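Local coordinates for protein N-acetyltransferase (Staphylococcus aureus subsp. aureus, PDB 4M85) that probably transfers an acetyl group from acetyl-coenzyme A to an amine of an acceptor substrate, as is usual for GNAT-fold N-acetyltransferases, at residues Phe14-Leu19 with Gln58-Tyr63; Leu19-Trp24 with Asp42-Ser47; Asp25-Glu30 with Thr102-Lys107; Ser47-Asp50 with Phe56-His59; Tyr114-Ile119 with Thr136-Ser141. All coordinates share one frame; numbering follows the deposited sequence.

In the fold
From the N terminus, helix 13-26 enters the first three contacts in turn. Interaction 1 lays its start on strand 60-65, closing a loop that contains interaction 2, where the next turn of the helix meets helix 37-49. Interaction 3 joins the end of helix 13-26 to the approach to strand 114-121, and its span crosses those of interactions 1 and 2. Interaction 4, within the span of interaction 3, starts at S47, where interaction 2 stops, and ties the end of helix 37-49 to the turn before strand 60-65, sharing Q58 and H59 with interaction 1. Interaction 5 follows in series, packing helix 130-140 on strand 114-121; L138 of this helix touches L61 of strand 60-65.

Interaction 1 of 5, residues Phe14-Leu19 with Gln58-Tyr63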
# COMPACT_ATOMS: atom_id res chain seq x y z
N PHE A 14 4.10 -11.40 -6.84
CA PHE A 14 2.98 -11.69 -7.72
C PHE A 14 1.63 -11.54 -6.98
O PHE A 14 0.68 -10.95 -7.52
CB PHE A 14 3.21 -13.04 -8.41
CG PHE A 14 4.52 -13.08 -9.15
CD1 PHE A 14 4.63 -12.50 -10.40
CD2 PHE A 14 5.65 -13.59 -8.55
CE1 PHE A 14 5.85 -12.46 -11.04
CE2 PHE A 14 6.88 -13.54 -9.18
CZ PHE A 14 6.97 -12.99 -10.43
N ASP A 15 1.58 -12.01 -5.74
CA ASP A 15 0.39 -11.85 -4.89
C ASP A 15 0.22 -10.41 -4.43
O ASP A 15 -0.88 -9.85 -4.44
CB ASP A 15 0.44 -12.81 -3.70
CG ASP A 15 0.07 -14.27 -4.08
OD1 ASP A 15 -0.86 -14.47 -4.89
OD2 ASP A 15 0.70 -15.21 -3.56
N ILE A 16 1.33 -9.78 -4.03
CA ILE A 16 1.33 -8.37 -3.69
C ILE A 16 0.76 -7.53 -4.87
O ILE A 16 -0.10 -6.67 -4.67
CB ILE A 16 2.74 -7.90 -3.28
CG1 ILE A 16 3.13 -8.53 -1.92
CG2 ILE A 16 2.82 -6.38 -3.24
CD1 ILE A 16 4.54 -8.23 -1.44
N ALA A 17 1.18 -7.83 -6.10
CA ALA A 17 0.69 -7.10 -7.27
C ALA A 17 -0.84 -7.19 -7.41
O ALA A 17 -1.50 -6.23 -7.72
CB ALA A 17 1.37 -7.63 -8.53
N LYS A 18 -1.41 -8.35 -7.14
CA LYS A 18 -2.86 -8.50 -7.25
C LYS A 18 -3.56 -7.62 -6.22
O LYS A 18 -4.53 -6.93 -6.54
CB LYS A 18 -3.26 -9.96 -7.10
CG LYS A 18 -2.74 -10.84 -8.22
CD LYS A 18 -3.21 -12.28 -8.02
CE LYS A 18 -2.40 -13.27 -8.84
NZ LYS A 18 -2.86 -14.66 -8.54
N LEU A 19 -3.01 -7.61 -5.01
CA LEU A 19 -3.56 -6.78 -3.93
C LEU A 19 -3.51 -5.29 -4.28
O LEU A 19 -4.52 -4.59 -4.14
CB LEU A 19 -2.81 -7.04 -2.62
CG LEU A 19 -3.16 -8.33 -1.85
CD1 LEU A 19 -2.10 -8.68 -0.81
CD2 LEU A 19 -4.54 -8.26 -1.19
N GLN A 58 10.86 -4.24 0.36
CA GLN A 58 11.48 -3.78 1.59
C GLN A 58 10.55 -2.86 2.36
O GLN A 58 10.88 -2.49 3.46
CB GLN A 58 12.77 -3.00 1.31
CG GLN A 58 13.89 -3.82 0.73
CD GLN A 58 15.19 -3.04 0.64
OE1 GLN A 58 15.21 -1.89 0.18
NE2 GLN A 58 16.29 -3.66 1.06
N HIS A 59 9.43 -2.44 1.77
CA HIS A 59 8.49 -1.59 2.47
C HIS A 59 7.28 -2.38 2.93
O HIS A 59 6.31 -1.79 3.39
CB HIS A 59 7.99 -0.45 1.55
CG HIS A 59 9.06 0.47 1.09
ND1 HIS A 59 8.90 1.33 0.02
CD2 HIS A 59 10.34 0.63 1.51
CE1 HIS A 59 10.00 2.02 -0.15
NE2 HIS A 59 10.90 1.60 0.72
N ILE A 60 7.32 -3.72 2.78
CA ILE A 60 6.11 -4.53 2.91
C ILE A 60 6.28 -5.64 3.93
O ILE A 60 7.28 -6.36 3.92
CB ILE A 60 5.69 -5.12 1.54
CG1 ILE A 60 5.46 -3.97 0.53
CG2 ILE A 60 4.44 -6.01 1.71
CD1 ILE A 60 5.05 -4.40 -0.87
N LEU A 61 5.28 -5.76 4.83
CA LEU A 61 5.07 -6.95 5.65
C LEU A 61 3.88 -7.74 5.09
O LEU A 61 2.87 -7.15 4.69
CB LEU A 61 4.80 -6.64 7.13
CG LEU A 61 5.81 -5.78 7.88
CD1 LEU A 61 5.28 -5.60 9.28
CD2 LEU A 61 7.19 -6.42 7.93
N VAL A 62 4.00 -9.06 5.06
CA VAL A 62 2.93 -9.90 4.58
C VAL A 62 2.45 -10.79 5.71
O VAL A 62 3.23 -11.11 6.64
CB VAL A 62 3.35 -10.78 3.37
CG1 VAL A 62 3.83 -9.90 2.22
CG2 VAL A 62 4.45 -11.76 3.73
N TYR A 63 1.17 -11.14 5.62
CA TYR A 63 0.56 -12.21 6.43
C TYR A 63 0.46 -13.47 5.57
O TYR A 63 -0.33 -13.55 4.63
CB TYR A 63 -0.81 -11.79 6.95
CG TYR A 63 -1.29 -12.61 8.14
CD1 TYR A 63 -1.75 -13.92 7.97
CD2 TYR A 63 -1.29 -12.07 9.44
CE1 TYR A 63 -2.20 -14.68 9.06
CE2 TYR A 63 -1.72 -12.83 10.53
CZ TYR A 63 -2.18 -14.14 10.33
OH TYR A 63 -2.64 -14.90 11.39
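I16 and I60 point their side chains at each other and meet tip to tip, one from helix 13-26 and the other from the first residue of strand 60-65. The helix lies over the strand, and the nearest CA atoms are those of I16 and V62, 8.6 Å apart. That spacing is bridged by branched aliphatic side chains alone, with no hydrogen bond between the segments.

Both prongs of I16 are used. Its CG2 methyl meets I60 CD1 at 3.8 Å, while its CD1 reaches I60 CG2 at 3.9 Å, so each isoleucine offers a short and a long branch to the other. The long arm of I16 is fully extended (chi2 176°), which carries CD1 far enough along the strand to touch V62 CG1 as well, at 4.1 Å. I60 is extended in the same way and brings its own CD1 up to both methyl ends of I16. All three residues are buried, and C48 of helix 37-49 packs against I16 from a further side.

On the strand, I60 and V62 face the helix and L61 between them faces away, the alternation expected of an extended chain. L61 meets L138 of helix 130-140, so strand 60-65 has helices over both of its faces. Backbone bonds tie it to strand 4-7 through R6 and to strand 68-77 through I73. A central sheet sandwiched in this way, with the first helix packed on one side against the N-terminal strands, is characteristic of the GNAT fold.

Interaction 2 of 5, residues Leu19-Trp24 with Asp42-Ser47; sequences LVYMVW and DAIEKS
This is a buried apolar contact between two helices, 13-26 and 37-49, that lie together beside the central sheet, and it turns on one residue, I44, set against V20, Y21 and W24. The short helical segments approach to 10.3 Å between axes, with an angle of 121° between their N-to-C directions, so they cross steeply, nearer to perpendicular than to antiparallel.

Each branch of I44 has its own target. The CG2 methyl meets V20 CG1 at 3.9 Å. The longer branch goes to W24: CG1 lies 3.8 Å from W24 CZ3 and reaches the indole obliquely, the two side chains passing alongside and pointing opposite ways. At the end of that branch, CD1 touches both W24 CE3 and, at 4.2 Å, Y21 CB. V20 CG1 also rests on one face of the W24 ring, near its rim, which probably limits the rotation of the indole.

On another side of helix 37-49, K46 NZ bridges to D42 OD2 at 2.9 Å, one turn earlier, and also bonds D92 O. Paired helices following the first strand, here the N-terminal helix and helix 37-49, are a hallmark of GNAT enzymes.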
# COMPACT_ATOMS: atom_id res chain seq x y z
N LEU A 19 -3.01 -7.61 -5.01
CA LEU A 19 -3.56 -6.78 -3.93
C LEU A 19 -3.51 -5.29 -4.28
O LEU A 19 -4.52 -4.59 -4.14
CB LEU A 19 -2.81 -7.04 -2.62
CG LEU A 19 -3.16 -8.33 -1.85
CD1 LEU A 19 -2.10 -8.68 -0.81
CD2 LEU A 19 -4.54 -8.26 -1.19
N VAL A 20 -2.34 -4.81 -4.73
CA VAL A 20 -2.16 -3.40 -5.11
C VAL A 20 -3.06 -3.09 -6.30
O VAL A 20 -3.72 -2.09 -6.33
CB VAL A 20 -0.67 -3.09 -5.45
CG1 VAL A 20 -0.50 -1.70 -6.09
CG2 VAL A 20 0.21 -3.21 -4.21
N TYR A 21 -3.08 -3.98 -7.28
CA TYR A 21 -3.95 -3.79 -8.43
C TYR A 21 -5.40 -3.54 -8.00
O TYR A 21 -6.08 -2.64 -8.52
CB TYR A 21 -3.88 -5.00 -9.38
CG TYR A 21 -4.68 -4.77 -10.62
CD1 TYR A 21 -6.00 -5.23 -10.75
CD2 TYR A 21 -4.12 -4.06 -11.67
CE1 TYR A 21 -6.73 -4.97 -11.91
CE2 TYR A 21 -4.84 -3.79 -12.82
CZ TYR A 21 -6.14 -4.24 -12.94
OH TYR A 21 -6.79 -3.95 -14.12
N MET A 22 -5.89 -4.35 -7.07
CA MET A 22 -7.29 -4.20 -6.59
C MET A 22 -7.51 -2.84 -5.96
O MET A 22 -8.53 -2.19 -6.20
CB MET A 22 -7.64 -5.30 -5.59
CG MET A 22 -8.19 -6.57 -6.22
SD MET A 22 -8.00 -7.98 -5.13
CE MET A 22 -8.41 -7.28 -3.50
N VAL A 23 -6.55 -2.39 -5.18
CA VAL A 23 -6.66 -1.08 -4.56
C VAL A 23 -6.69 0.01 -5.63
O VAL A 23 -7.53 0.92 -5.57
CB VAL A 23 -5.53 -0.82 -3.54
CG1 VAL A 23 -5.57 0.62 -3.05
CG2 VAL A 23 -5.66 -1.77 -2.36
N TRP A 24 -5.79 -0.07 -6.60
CA TRP A 24 -5.71 0.96 -7.65
C TRP A 24 -6.97 0.96 -8.52
O TRP A 24 -7.35 2.00 -9.05
CB TRP A 24 -4.47 0.77 -8.53
CG TRP A 24 -3.15 1.07 -7.87
CD1 TRP A 24 -2.92 1.38 -6.54
CD2 TRP A 24 -1.86 1.07 -8.50
NE1 TRP A 24 -1.57 1.58 -6.33
CE2 TRP A 24 -0.90 1.40 -7.51
CE3 TRP A 24 -1.42 0.84 -9.82
CZ2 TRP A 24 0.46 1.49 -7.79
CZ3 TRP A 24 -0.07 0.95 -10.10
CH2 TRP A 24 0.86 1.26 -9.08
N ASP A 42 2.21 -6.93 -14.43
CA ASP A 42 3.63 -7.04 -14.72
C ASP A 42 4.40 -5.81 -14.20
O ASP A 42 5.46 -5.94 -13.60
CB ASP A 42 3.85 -7.19 -16.22
CG ASP A 42 5.30 -7.22 -16.57
OD1 ASP A 42 5.98 -8.21 -16.24
OD2 ASP A 42 5.78 -6.24 -17.17
N ALA A 43 3.86 -4.63 -14.44
CA ALA A 43 4.53 -3.41 -13.98
C ALA A 43 4.65 -3.32 -12.45
O ALA A 43 5.71 -2.94 -11.94
CB ALA A 43 3.84 -2.19 -14.53
N ILE A 44 3.55 -3.62 -11.74
CA ILE A 44 3.56 -3.55 -10.27
C ILE A 44 4.51 -4.59 -9.72
O ILE A 44 5.25 -4.32 -8.80
CB ILE A 44 2.13 -3.73 -9.66
CG1 ILE A 44 1.20 -2.61 -10.10
CG2 ILE A 44 2.15 -3.72 -8.15
CD1 ILE A 44 -0.27 -3.02 -10.12
N GLU A 45 4.50 -5.79 -10.30
CA GLU A 45 5.39 -6.85 -9.91
C GLU A 45 6.85 -6.37 -10.00
O GLU A 45 7.64 -6.61 -9.10
CB GLU A 45 5.23 -8.06 -10.83
CG GLU A 45 3.92 -8.83 -10.69
CD GLU A 45 3.65 -9.74 -11.88
OE1 GLU A 45 4.58 -9.93 -12.69
OE2 GLU A 45 2.51 -10.25 -12.04
N LYS A 46 7.18 -5.71 -11.10
CA LYS A 46 8.55 -5.21 -11.26
C LYS A 46 8.84 -4.11 -10.26
O LYS A 46 9.98 -4.01 -9.78
CB LYS A 46 8.77 -4.70 -12.70
CG LYS A 46 8.92 -5.81 -13.72
CD LYS A 46 8.80 -5.27 -15.15
CE LYS A 46 9.26 -6.30 -16.17
NZ LYS A 46 8.63 -6.05 -17.49
N SER A 47 7.82 -3.30 -9.95
CA SER A 47 7.93 -2.20 -8.98
C SER A 47 8.35 -2.70 -7.59
O SER A 47 8.88 -1.92 -6.80
CB SER A 47 6.64 -1.40 -8.87
OG SER A 47 5.63 -2.00 -8.05

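Interaction 3 of 5, residues Asp25-Glu30 with Thr102-Lys107; sequences DDMELE and TPLPVK
L29 reaches across to P103 and L104 from the turn that ends helix 13-26. Its CB is directed at the loop but stays back from it. CG comes within 4.3 Å of P103 O, and the branches then part. CD1 makes the real contact: it presses against P103 O at 3.4 Å, a van der Waals approach of a methyl to a carbonyl oxygen, and lies 4.4 Å from P103 CB. The same methyl is 4.2 Å from L104 CD2. CD2 is held further off, 4.1 Å from P103 O.

L104 CD2 has a second neighbour in M27 CE, at 3.9 Å. The thioether chain of M27 is extended to its sulfur and then bent (chi3 75°), which turns the terminal methyl to L104, and the two side chains cross at about a right angle.

The turn that presents M27 and L29 is a Schellman motif: E28 takes a positive phi of 53° after the helix, and the chain goes directly on to L29, the N-cap residue of helix 30-34. This places a compact helix-to-helix junction of the GNAT fold against the segment leading to strand 114-121. In relatives, the junction after the first helix and the loop between the last two strands often flank the acceptor site.

W24 packs on L29, P103 and L104 alike. E85 holds the loop: its OE2 accepts hydrogen bonds from both T102 OG1 and L104 N. Y176, between the last two strands, touches M27 and P105 and binds V106 N through its hydroxyl.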
# COMPACT_ATOMS: atom_id res chain seq x y z
N ASP A 25 -7.59 -0.20 -8.67
CA ASP A 25 -8.84 -0.35 -9.45
C ASP A 25 -10.01 0.31 -8.72
O ASP A 25 -10.81 1.02 -9.35
CB ASP A 25 -9.13 -1.82 -9.76
CG ASP A 25 -10.41 -2.02 -10.59
OD1 ASP A 25 -10.41 -1.73 -11.81
OD2 ASP A 25 -11.43 -2.47 -10.02
N ASP A 26 -10.10 0.09 -7.40
CA ASP A 26 -11.05 0.82 -6.56
C ASP A 26 -10.88 2.31 -6.76
O ASP A 26 -11.83 3.00 -7.13
CB ASP A 26 -10.85 0.49 -5.08
CG ASP A 26 -11.31 -0.91 -4.71
OD1 ASP A 26 -12.04 -1.52 -5.52
OD2 ASP A 26 -10.95 -1.39 -3.61
N MET A 27 -9.65 2.80 -6.53
CA MET A 27 -9.29 4.20 -6.77
C MET A 27 -9.55 4.74 -8.19
O MET A 27 -9.42 5.93 -8.42
CB MET A 27 -7.80 4.41 -6.47
CG MET A 27 -7.42 4.28 -5.01
SD MET A 27 -5.64 4.43 -4.79
CE MET A 27 -5.45 6.19 -5.01
N GLU A 28 -9.88 3.88 -9.14
CA GLU A 28 -10.12 4.31 -10.51
C GLU A 28 -8.94 5.12 -11.06
O GLU A 28 -9.14 6.21 -11.62
CB GLU A 28 -11.40 5.14 -10.62
CG GLU A 28 -12.64 4.48 -10.03
CD GLU A 28 -13.88 5.35 -10.15
OE1 GLU A 28 -13.75 6.60 -10.12
OE2 GLU A 28 -14.98 4.79 -10.25
N LEU A 29 -7.72 4.61 -10.91
CA LEU A 29 -6.58 5.25 -11.54
C LEU A 29 -6.70 5.12 -13.04
O LEU A 29 -6.93 4.03 -13.54
CB LEU A 29 -5.25 4.63 -11.08
CG LEU A 29 -4.75 4.92 -9.68
CD1 LEU A 29 -3.29 4.50 -9.58
CD2 LEU A 29 -4.92 6.38 -9.31
N GLU A 30 -6.52 6.23 -13.75
CA GLU A 30 -6.73 6.29 -15.19
C GLU A 30 -5.98 5.15 -15.88
O GLU A 30 -6.56 4.44 -16.68
CB GLU A 30 -6.28 7.64 -15.79
CG GLU A 30 -6.91 8.89 -15.18
CD GLU A 30 -8.41 8.98 -15.41
OE1 GLU A 30 -8.95 8.28 -16.30
OE2 GLU A 30 -9.06 9.76 -14.68
N THR A 102 4.01 8.25 -13.96
CA THR A 102 4.04 7.41 -12.79
C THR A 102 2.60 7.33 -12.21
O THR A 102 1.81 8.27 -12.35
CB THR A 102 5.11 7.87 -11.77
OG1 THR A 102 4.68 9.04 -11.07
CG2 THR A 102 6.45 8.15 -12.46
N PRO A 103 2.26 6.19 -11.60
CA PRO A 103 0.87 5.89 -11.21
C PRO A 103 0.30 6.74 -10.07
O PRO A 103 -0.92 6.90 -10.01
CB PRO A 103 0.90 4.42 -10.78
CG PRO A 103 2.31 3.97 -10.86
CD PRO A 103 3.19 5.08 -11.36
N LEU A 104 1.16 7.28 -9.21
CA LEU A 104 0.69 8.00 -8.02
C LEU A 104 1.52 9.28 -7.73
O LEU A 104 2.24 9.32 -6.75
CB LEU A 104 0.72 7.04 -6.81
CG LEU A 104 -0.36 5.95 -6.71
CD1 LEU A 104 0.09 4.83 -5.77
CD2 LEU A 104 -1.71 6.49 -6.22
N PRO A 105 1.42 10.31 -8.62
CA PRO A 105 2.18 11.57 -8.48
C PRO A 105 1.89 12.41 -7.25
O PRO A 105 2.78 13.14 -6.80
CB PRO A 105 1.76 12.37 -9.73
CG PRO A 105 0.45 11.76 -10.16
CD PRO A 105 0.61 10.31 -9.85
N VAL A 106 0.67 12.33 -6.72
CA VAL A 106 0.27 13.15 -5.58
C VAL A 106 1.01 12.71 -4.32
O VAL A 106 1.19 11.50 -4.07
CB VAL A 106 -1.27 13.14 -5.38
CG1 VAL A 106 -1.68 14.05 -4.21
CG2 VAL A 106 -1.99 13.58 -6.65
N LYS A 107 1.45 13.70 -3.55
CA LYS A 107 2.08 13.51 -2.26
C LYS A 107 0.97 13.23 -1.25
O LYS A 107 0.22 14.13 -0.89
CB LYS A 107 2.87 14.78 -1.86
CG LYS A 107 3.88 14.60 -0.73
CD LYS A 107 4.67 15.89 -0.49
CE LYS A 107 5.73 15.73 0.60
NZ LYS A 107 5.19 15.89 1.97

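Interaction 4 of 5, residues Ser47-Asp50 with Phe56-His59; sequences SCVD and FYQH
The carbonyl oxygen of C48 is the focus of the contact with F56 and Y57. Y57 N donates to it at 2.9 Å, with an N-H...O angle of 155°, and comes in the carbonyl plane, on a lone pair. Aromatic carbons of both rings also come close to this oxygen. Y57 CD1 is 3.1 Å away, the oxygen lying in plane at the edge of the tyrosine ring. F56 CD2, at 3.0 Å, approaches more obliquely. One residue on, V49 O sits at the edge of the phenylalanine ring, 3.3 Å from F56 CE2, so two successive carbonyl oxygens of the weakly bonded last turn lie close to the CD2-CE2 side of F56. V49 also meets Y57 with its side chain, CG1 to CD1 at 4.0 Å, the two crossing at about a right angle.

Y57 CG stands between its backbone N and carbonyl carbon (chi1 74°), which swings the ring back so that its CD1 edge meets the hydrogen-bonded oxygen. Y57 CD1 in turn lies over the rim of one F56 face.

The bond closes the chain excursion between helix 37-49 and strand 60-65, the helix-to-strand connection of the GNAT fold. Its two sides come so close that the CA atoms of C48 and F56 are 4.1 Å apart.

Beyond this first layer, a 3-10 turn shapes the second segment, with H59 N bonded to F56 O at 2.8 Å. F56 CB rests over the centre of the H59 ring, whose ND1 is bonded to R54 O. On the helix side, R13 of helix 13-26 packs on both C48 and V49, and S47 OG bonds I44 O in the preceding turn and also T55 OG1.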
# COMPACT_ATOMS: atom_id res chain seq x y z
N SER A 47 7.82 -3.30 -9.95
CA SER A 47 7.93 -2.20 -8.98
C SER A 47 8.35 -2.70 -7.59
O SER A 47 8.88 -1.92 -6.80
CB SER A 47 6.64 -1.40 -8.87
OG SER A 47 5.63 -2.00 -8.05
N CYS A 48 8.10 -3.98 -7.31
CA CYS A 48 8.37 -4.59 -6.01
C CYS A 48 9.82 -5.01 -5.84
O CYS A 48 10.26 -5.10 -4.70
CB CYS A 48 7.48 -5.84 -5.78
SG CYS A 48 5.70 -5.54 -5.61
N VAL A 49 10.55 -5.27 -6.93
CA VAL A 49 11.92 -5.81 -6.87
C VAL A 49 12.98 -5.04 -7.66
O VAL A 49 14.10 -4.97 -7.23
CB VAL A 49 12.00 -7.33 -7.26
CG1 VAL A 49 11.33 -8.21 -6.22
CG2 VAL A 49 11.43 -7.61 -8.63
N ASP A 50 12.61 -4.38 -8.77
CA ASP A 50 13.61 -3.87 -9.71
C ASP A 50 14.12 -2.46 -9.41
O ASP A 50 15.14 -2.02 -9.96
CB ASP A 50 13.06 -3.96 -11.15
CG ASP A 50 12.88 -5.41 -11.60
OD1 ASP A 50 13.54 -6.28 -11.01
OD2 ASP A 50 12.11 -5.69 -12.54
N PHE A 56 8.13 -1.26 -3.05
CA PHE A 56 9.29 -2.14 -2.87
C PHE A 56 9.00 -3.17 -1.79
O PHE A 56 8.36 -2.86 -0.80
CB PHE A 56 10.56 -1.39 -2.47
CG PHE A 56 11.84 -2.06 -2.91
CD1 PHE A 56 12.98 -2.08 -2.09
CD2 PHE A 56 11.95 -2.64 -4.19
CE1 PHE A 56 14.17 -2.67 -2.54
CE2 PHE A 56 13.11 -3.24 -4.62
CZ PHE A 56 14.24 -3.26 -3.80
N TYR A 57 9.48 -4.40 -1.98
CA TYR A 57 9.27 -5.48 -1.00
C TYR A 57 9.87 -5.14 0.35
O TYR A 57 9.43 -5.68 1.37
CB TYR A 57 9.78 -6.85 -1.52
CG TYR A 57 11.28 -7.01 -1.53
CD1 TYR A 57 12.02 -6.65 -2.63
CD2 TYR A 57 11.95 -7.54 -0.43
CE1 TYR A 57 13.38 -6.79 -2.66
CE2 TYR A 57 13.32 -7.67 -0.43
CZ TYR A 57 14.04 -7.30 -1.55
OH TYR A 57 15.40 -7.41 -1.58
N GLN A 58 10.86 -4.24 0.36
CA GLN A 58 11.48 -3.78 1.59
C GLN A 58 10.55 -2.86 2.36
O GLN A 58 10.88 -2.49 3.46
CB GLN A 58 12.77 -3.00 1.31
CG GLN A 58 13.89 -3.82 0.73
CD GLN A 58 15.19 -3.04 0.64
OE1 GLN A 58 15.21 -1.89 0.18
NE2 GLN A 58 16.29 -3.66 1.06
N HIS A 59 9.43 -2.44 1.77
CA HIS A 59 8.49 -1.59 2.47
C HIS A 59 7.28 -2.38 2.93
O HIS A 59 6.31 -1.79 3.39
CB HIS A 59 7.99 -0.45 1.55
CG HIS A 59 9.06 0.47 1.09
ND1 HIS A 59 8.90 1.33 0.02
CD2 HIS A 59 10.34 0.63 1.51
CE1 HIS A 59 10.00 2.02 -0.15
NE2 HIS A 59 10.90 1.60 0.72

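Interaction 5 of 5, residues Tyr114-Ile119 with Thr136-Ser141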
# COMPACT_ATOMS: atom_id res chain seq x y z
N TYR A 114 5.99 8.39 9.10
CA TYR A 114 6.17 7.10 8.47
C TYR A 114 4.80 6.66 7.95
O TYR A 114 3.92 6.22 8.73
CB TYR A 114 6.81 6.11 9.43
CG TYR A 114 7.72 5.17 8.73
CD1 TYR A 114 9.09 5.43 8.62
CD2 TYR A 114 7.22 4.00 8.13
CE1 TYR A 114 9.93 4.55 7.93
CE2 TYR A 114 8.04 3.11 7.46
CZ TYR A 114 9.39 3.38 7.36
OH TYR A 114 10.17 2.47 6.68
N TYR A 115 4.61 6.83 6.64
CA TYR A 115 3.31 6.70 5.98
C TYR A 115 2.97 5.26 5.66
O TYR A 115 3.75 4.55 5.02
CB TYR A 115 3.28 7.50 4.66
CG TYR A 115 1.98 7.44 3.87
CD1 TYR A 115 0.76 7.77 4.46
CD2 TYR A 115 1.98 7.10 2.51
CE1 TYR A 115 -0.42 7.75 3.74
CE2 TYR A 115 0.81 7.08 1.79
CZ TYR A 115 -0.38 7.39 2.42
OH TYR A 115 -1.53 7.37 1.73
N ILE A 116 1.79 4.84 6.09
CA ILE A 116 1.25 3.55 5.76
C ILE A 116 0.31 3.78 4.58
O ILE A 116 -0.79 4.28 4.74
CB ILE A 116 0.48 2.95 6.94
CG1 ILE A 116 1.38 2.82 8.17
CG2 ILE A 116 -0.04 1.58 6.56
CD1 ILE A 116 0.66 2.55 9.46
N GLU A 117 0.76 3.40 3.40
CA GLU A 117 0.05 3.67 2.17
C GLU A 117 -1.12 2.69 1.96
O GLU A 117 -2.18 3.10 1.49
CB GLU A 117 1.02 3.57 0.98
CG GLU A 117 0.39 3.87 -0.37
CD GLU A 117 1.21 3.32 -1.55
OE1 GLU A 117 2.45 3.40 -1.54
OE2 GLU A 117 0.60 2.83 -2.51
N THR A 118 -0.90 1.42 2.27
CA THR A 118 -1.80 0.34 1.85
C THR A 118 -1.92 -0.74 2.93
O THR A 118 -0.90 -1.16 3.49
CB THR A 118 -1.26 -0.36 0.56
OG1 THR A 118 -1.13 0.58 -0.52
CG2 THR A 118 -2.19 -1.43 0.12
N ILE A 119 -3.15 -1.14 3.24
CA ILE A 119 -3.42 -2.34 4.04
C ILE A 119 -4.45 -3.14 3.29
O ILE A 119 -5.57 -2.68 3.15
CB ILE A 119 -4.01 -2.05 5.43
CG1 ILE A 119 -3.10 -1.13 6.22
CG2 ILE A 119 -4.19 -3.36 6.18
CD1 ILE A 119 -3.70 -0.64 7.52
N THR A 136 -1.05 -3.65 13.77
CA THR A 136 -0.55 -3.70 15.14
C THR A 136 0.93 -4.07 15.16
O THR A 136 1.74 -3.43 15.81
CB THR A 136 -1.41 -4.67 15.95
OG1 THR A 136 -2.70 -4.12 16.08
CG2 THR A 136 -0.87 -4.90 17.34
N SER A 137 1.29 -5.09 14.40
CA SER A 137 2.66 -5.55 14.38
C SER A 137 3.60 -4.51 13.73
O SER A 137 4.73 -4.36 14.17
CB SER A 137 2.74 -6.90 13.68
OG SER A 137 4.03 -7.12 13.21
N LEU A 138 3.13 -3.79 12.70
CA LEU A 138 3.92 -2.75 12.07
C LEU A 138 4.14 -1.57 13.03
O LEU A 138 5.25 -1.02 13.08
CB LEU A 138 3.23 -2.24 10.79
CG LEU A 138 3.93 -1.10 10.04
CD1 LEU A 138 5.30 -1.56 9.56
CD2 LEU A 138 3.10 -0.62 8.86
N LEU A 139 3.09 -1.17 13.76
CA LEU A 139 3.22 -0.04 14.70
C LEU A 139 4.20 -0.40 15.81
O LEU A 139 5.00 0.41 16.21
CB LEU A 139 1.87 0.39 15.28
CG LEU A 139 0.85 0.97 14.27
CD1 LEU A 139 -0.51 1.12 14.93
CD2 LEU A 139 1.29 2.29 13.65
N GLU A 140 4.17 -1.64 16.29
CA GLU A 140 5.14 -2.08 17.31
C GLU A 140 6.61 -2.12 16.81
O GLU A 140 7.54 -2.05 17.64
CB GLU A 140 4.72 -3.45 17.88
CG GLU A 140 5.42 -3.86 19.18
CD GLU A 140 6.79 -4.55 19.00
OE1 GLU A 140 7.06 -5.16 17.95
OE2 GLU A 140 7.60 -4.51 19.96
N SER A 141 6.84 -2.23 15.50
CA SER A 141 8.21 -2.29 14.94
C SER A 141 9.07 -1.02 15.18
O SER A 141 10.31 -1.08 15.09
CB SER A 141 8.20 -2.61 13.43
OG SER A 141 7.81 -1.47 12.67
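Strand 114-121 packs against the C-terminal end of helix 130-140 at a CA separation of 9.3 Å between I116 and L138, the nearest CA pair of the two segments. I116 and L138 point at each other and meet tip to tip. L138 CD2 does the touching, 3.9 Å from I116 CG1 and 4.0 Å from I116 CD1. The extended arm of I116 (chi2 167°) also brings its CD1 to within 4.2 Å of L139 CD2; L139 leaves the helix at a slant, and only its end comes close to the strand. W147 of the neighbouring parallel strand packs against all three residues.

S141 bonds back to L138: its OG donates to L138 O at 2.6 Å, tilted 16° from the carbonyl plane, and S141 N bonds to the same oxygen, so two donors grip the carbonyl of the residue that packs on I116.

Just after I116 the strand carries a classic beta bulge, with E117 and T118 both set opposite I74. Strand 114-121, helix 130-140 and strand 147-152 form a beta-alpha-beta unit. A bulged fourth strand followed by this helix is the signature of GNAT motif A, which in relatives binds acetyl-coenzyme A.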